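Local atomic coordinates of periplasmic oligopeptide-binding protein (Burkholderia pseudomallei, PDB entry 3ZS6), a protein that probably binds oligopeptides in the periplasm and hands them to an ABC transport system for uptake. Residues 354-358 / 359-363; 385-388 / 389-392. All coordinates share one frame; numbering follows the deposited sequence.

Contact 1. Residues 354-358 / 359-363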
loop_
_atom_site.group_PDB
_atom_site.type_symbol
_atom_site.label_atom_id
_atom_site.label_comp_id
_atom_site.label_asym_id
_atom_site.label_seq_id
_atom_site.Cartn_x
_atom_site.Cartn_y
_atom_site.Cartn_z
ATOM N N THR A 354 5.544 -15.246 11.133
ATOM C CA THR A 354 4.218 -14.730 11.436
ATOM C C THR A 354 3.517 -14.213 10.178
ATOM O O THR A 354 4.126 -13.512 9.370
ATOM C CB THR A 354 4.304 -13.610 12.482
ATOM O OG1 THR A 354 5.057 -14.073 13.612
ATOM C CG2 THR A 354 2.913 -13.181 12.933
ATOM N N TYR A 355 2.242 -14.559 10.015
ATOM C CA TYR A 355 1.446 -14.042 8.899
ATOM C C TYR A 355 0.034 -13.715 9.368
ATOM O O TYR A 355 -0.399 -14.194 10.414
ATOM C CB TYR A 355 1.385 -15.056 7.754
ATOM C CG TYR A 355 0.634 -16.315 8.113
ATOM C CD1 TYR A 355 1.283 -17.385 8.719
ATOM C CD2 TYR A 355 -0.725 -16.434 7.859
ATOM C CE1 TYR A 355 0.598 -18.542 9.056
ATOM C CE2 TYR A 355 -1.421 -17.596 8.189
ATOM C CZ TYR A 355 -0.753 -18.643 8.789
ATOM O OH TYR A 355 -1.437 -19.793 9.130
ATOM N N ASN A 356 -0.686 -12.907 8.595
ATOM C CA ASN A 356 -2.067 -12.591 8.949
ATOM C C ASN A 356 -3.007 -13.663 8.437
ATOM O O ASN A 356 -2.906 -14.084 7.284
ATOM C CB ASN A 356 -2.492 -11.200 8.452
ATOM C CG ASN A 356 -2.352 -11.049 6.955
ATOM O OD1 ASN A 356 -1.244 -11.115 6.425
ATOM N ND2 ASN A 356 -3.474 -10.845 6.264
ATOM N N THR A 357 -3.897 -14.114 9.320
ATOM C CA THR A 357 -4.825 -15.206 9.042
ATOM C C THR A 357 -5.477 -15.078 7.669
ATOM O O THR A 357 -6.154 -14.084 7.385
ATOM C CB THR A 357 -5.920 -15.268 10.128
ATOM O OG1 THR A 357 -5.302 -15.273 11.426
ATOM C CG2 THR A 357 -6.792 -16.521 9.956
ATOM N N ASN A 358 -5.240 -16.086 6.831
ATOM C CA ASN A 358 -5.714 -16.141 5.447
ATOM C C ASN A 358 -5.200 -17.412 4.763
ATOM O O ASN A 358 -4.093 -17.858 5.047
ATOM C CB ASN A 358 -5.249 -14.915 4.664
ATOM C CG ASN A 358 -5.600 -15.002 3.190
ATOM O OD1 ASN A 358 -6.724 -14.712 2.795
ATOM N ND2 ASN A 358 -4.641 -15.409 2.377
ATOM N N ASP A 359 -5.993 -17.994 3.867
ATOM C CA ASP A 359 -5.610 -19.276 3.271
ATOM C C ASP A 359 -4.415 -19.179 2.319
ATOM O O ASP A 359 -3.542 -20.040 2.342
ATOM C CB ASP A 359 -6.800 -19.993 2.595
ATOM C CG ASP A 359 -7.900 -19.033 2.147
ATOM O OD1 ASP A 359 -7.597 -17.861 1.826
ATOM O OD2 ASP A 359 -9.076 -19.457 2.122
ATOM N N LEU A 360 -4.352 -18.139 1.494
ATOM C CA LEU A 360 -3.162 -17.973 0.652
ATOM C C LEU A 360 -1.889 -17.805 1.494
ATOM O O LEU A 360 -0.876 -18.470 1.252
ATOM C CB LEU A 360 -3.298 -16.788 -0.299
ATOM C CG LEU A 360 -1.927 -16.438 -0.903
ATOM C CD1 LEU A 360 -1.519 -17.490 -1.926
ATOM C CD2 LEU A 360 -1.902 -15.044 -1.512
ATOM N N HIS A 361 -1.938 -16.920 2.483
ATOM C CA HIS A 361 -0.744 -16.640 3.288
ATOM C C HIS A 361 -0.275 -17.880 4.024
ATOM O O HIS A 361 0.924 -18.119 4.150
ATOM C CB HIS A 361 -0.995 -15.500 4.272
ATOM C CG HIS A 361 -1.272 -14.188 3.610
ATOM N ND1 HIS A 361 -0.635 -13.792 2.453
ATOM C CD2 HIS A 361 -2.121 -13.182 3.935
ATOM C CE1 HIS A 361 -1.081 -12.600 2.091
ATOM N NE2 HIS A 361 -1.983 -12.207 2.973
ATOM N N LYS A 362 -1.224 -18.673 4.505
ATOM C CA LYS A 362 -0.879 -19.909 5.187
ATOM C C LYS A 362 -0.174 -20.874 4.240
ATOM O O LYS A 362 0.837 -21.484 4.608
ATOM C CB LYS A 362 -2.116 -20.576 5.795
ATOM C CG LYS A 362 -1.794 -21.914 6.464
ATOM C CD LYS A 362 -2.993 -22.507 7.204
ATOM C CE LYS A 362 -2.564 -23.707 8.042
ATOM N NZ LYS A 362 -3.705 -24.370 8.740
ATOM N N LYS A 363 -0.708 -21.014 3.028
ATOM C CA LYS A 363 -0.112 -21.896 2.022
ATOM C C LYS A 363 1.305 -21.460 1.666
ATOM O O LYS A 363 2.218 -22.283 1.582
ATOM C CB LYS A 363 -0.966 -21.933 0.750
ATOM C CG LYS A 363 -2.203 -22.833 0.828
ATOM C CD LYS A 363 -3.012 -22.787 -0.479
ATOM C CE LYS A 363 -4.224 -23.721 -0.428
ATOM N NZ LYS A 363 -4.952 -23.781 -1.733
HETATM O O HOH W 1 -3.674 -9.932 3.330
#
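The ring of Tyr355 has the start of helix 359-376 lying over one face. The CA of Lys362 sits 4.2 Å from the ring centroid, a CH-pi contact, and His361 C lies over the same face. At the far end of the ring, Tyr355 OH touches Lys362 CG at 3.4 Å. Tyr355 reaches this place because its CG lies between the backbone N and the carbonyl carbon (chi1 66°). The His361 ring has the side-chain amide of Asn358 over one face. A water lies at its edge, in plane, 2.9 Å from His361 NE2. The same water accepts a hydrogen bond from Asn356 ND2. Asn356 OD1 lies 3.4 Å from His361 CD2, with the amide and ring planes 55° apart. His361 ND1 is hydrogen-bonded to Tyr262 OH, so both ring nitrogens have polar partners. Asn358 is the N-cap residue, and Lys362 N donates to Asn358 O at 3.0 Å. The contact is the turn from strand to helix in the beta-alpha-beta unit of strand 350-356, helix 359-376 and strand 379-385. Strand 401-407 also flanks it, with Arg403 against Tyr355 and His361 and hydrogen-bonded to Asn356 OD1.

Contact 2. Residues 385-388 / 389-392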
loop_
_atom_site.group_PDB
_atom_site.type_symbol
_atom_site.label_atom_id
_atom_site.label_comp_id
_atom_site.label_asym_id
_atom_site.label_seq_id
_atom_site.Cartn_x
_atom_site.Cartn_y
_atom_site.Cartn_z
ATOM N N VAL A 385 -1.834 -14.223 12.970
ATOM C CA VAL A 385 -2.488 -13.167 13.741
ATOM C C VAL A 385 -3.384 -12.315 12.854
ATOM O O VAL A 385 -3.315 -12.393 11.620
ATOM C CB VAL A 385 -1.463 -12.218 14.401
ATOM C CG1 VAL A 385 -0.563 -12.976 15.364
ATOM C CG2 VAL A 385 -0.646 -11.494 13.332
ATOM N N GLU A 386 -4.215 -11.491 13.490
ATOM C CA GLU A 386 -5.011 -10.500 12.778
ATOM C C GLU A 386 -4.088 -9.492 12.083
ATOM O O GLU A 386 -3.019 -9.147 12.602
ATOM C CB GLU A 386 -5.950 -9.766 13.746
ATOM C CG GLU A 386 -6.720 -8.638 13.093
ATOM C CD GLU A 386 -7.707 -7.968 14.038
ATOM O OE1 GLU A 386 -7.613 -8.198 15.265
ATOM O OE2 GLU A 386 -8.582 -7.218 13.546
ATOM N N PHE A 387 -4.504 -9.011 10.916
ATOM C CA PHE A 387 -3.666 -8.097 10.134
ATOM C C PHE A 387 -3.243 -6.831 10.886
ATOM O O PHE A 387 -2.091 -6.411 10.783
ATOM C CB PHE A 387 -4.351 -7.719 8.816
ATOM C CG PHE A 387 -3.496 -6.872 7.914
ATOM C CD1 PHE A 387 -2.302 -7.368 7.398
ATOM C CD2 PHE A 387 -3.883 -5.581 7.581
ATOM C CE1 PHE A 387 -1.506 -6.585 6.555
ATOM C CE2 PHE A 387 -3.095 -4.792 6.747
ATOM C CZ PHE A 387 -1.906 -5.293 6.234
ATOM N N LYS A 388 -4.168 -6.219 11.626
ATOM C CA LYS A 388 -3.854 -5.010 12.398
ATOM C C LYS A 388 -2.736 -5.269 13.392
ATOM O O LYS A 388 -1.883 -4.414 13.621
ATOM C CB LYS A 388 -5.085 -4.513 13.167
ATOM C CG LYS A 388 -6.002 -3.606 12.371
ATOM C CD LYS A 388 -7.394 -3.556 12.994
ATOM C CE LYS A 388 -7.336 -3.210 14.474
ATOM N NZ LYS A 388 -8.701 -3.187 15.088
ATOM N N VAL A 389 -2.775 -6.445 14.009
ATOM C CA VAL A 389 -1.754 -6.846 14.966
ATOM C C VAL A 389 -0.427 -7.080 14.248
ATOM O O VAL A 389 0.632 -6.660 14.714
ATOM C CB VAL A 389 -2.182 -8.116 15.731
ATOM C CG1 VAL A 389 -0.987 -8.753 16.463
ATOM C CG2 VAL A 389 -3.310 -7.785 16.702
ATOM N N LEU A 390 -0.490 -7.756 13.108
ATOM C CA LEU A 390 0.714 -8.007 12.324
ATOM C C LEU A 390 1.391 -6.685 11.990
ATOM O O LEU A 390 2.599 -6.550 12.159
ATOM C CB LEU A 390 0.377 -8.761 11.036
ATOM C CG LEU A 390 1.592 -9.098 10.158
ATOM C CD1 LEU A 390 2.588 -9.942 10.950
ATOM C CD2 LEU A 390 1.154 -9.815 8.889
ATOM N N MET A 391 0.613 -5.710 11.514
ATOM C CA MET A 391 1.179 -4.411 11.162
ATOM C C MET A 391 1.926 -3.790 12.340
ATOM O O MET A 391 3.050 -3.309 12.175
ATOM C CB MET A 391 0.115 -3.441 10.637
ATOM C CG MET A 391 -0.036 -3.447 9.116
ATOM S SD MET A 391 -1.062 -2.103 8.464
ATOM C CE MET A 391 -2.423 -2.118 9.627
ATOM N N LYS A 392 1.309 -3.809 13.519
ATOM C CA LYS A 392 1.934 -3.262 14.718
ATOM C C LYS A 392 3.191 -4.038 15.083
ATOM O O LYS A 392 4.223 -3.453 15.416
ATOM C CB LYS A 392 0.949 -3.264 15.891
ATOM C CG LYS A 392 -0.227 -2.323 15.701
ATOM C CD LYS A 392 -1.173 -2.348 16.897
ATOM C CE LYS A 392 -2.367 -1.424 16.684
ATOM N NZ LYS A 392 -3.268 -1.400 17.869
#
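Phe387 and Met391, one helical turn apart, form a Met-aromatic contact next to the bound peptide. Met391 has two conformers, and in the second the sulfur may lie differently, so the details of this pair are less certain. In the conformer described, its CG lies over one face of the Phe387 ring, 4.3 Å from the centroid, as a CH-pi contact. Its sulfur stands obliquely to the ring rather than over its centre. Met391 SD comes within 3.8 Å of Phe387 CE2, on the outer part of the ring. In this conformer alone, the bend at chi3 of Met391 (-43°) appears to bring CE back to the same ring carbon, Phe387 CE2. Leu390 CD2 approaches the ring obliquely and more loosely, at 4.5 Å from Phe387 CD1.

A second apolar group forms where the strand ends and the helix starts. Val385 CG2 packs on Leu390 CB at 3.7 Å, and the two side chains cross at about a right angle. Val389 CG1 meets Val385 CB at 4.1 Å.

Glu386 takes the N-cap position. Its carbonyl O accepts from Leu390 N at 2.9 Å. Met391 N is hydrogen-bonded to Phe387 O, linking the backbones of the same two residues. Lys392 N reaches Lys388 O by a longer bond of 3.3 Å. The aliphatic part of Lys392 also lies against that carbonyl. On the sheet side of the helix, Leu390 rests on Thr354 of strand 350-356.

Phe387 packs on the peptide backbone, and Met391 on an apolar side chain of the peptide. The chemistry on this side is therefore apolar and polarisable, without a charged group from either residue. Phe387's packing on the backbone is consistent with binding that does not read each side chain, while Met391 offers an apolar, flexible surface to one of them.

From the N terminus, contact 1 comes first and closes the turn from strand 350-356 into helix 359-376. The chain then runs along that helix and returns through strand 379-385. Contact 2 opens at the end of this strand and closes the turn into helix 387-395. The two are in series, neither nested nor crossed, and their centres are about 12 Å apart. The parallel strands join them directly: Val385 N is probably hydrogen-bonded to Tyr355 O, and Thr357 N to Val385 O, each at 2.9 Å. Leu390 CD2 also packs on Asn356 N. Together they tie both strand-to-helix turns together at the C-terminal ends of two neighbouring parallel strands.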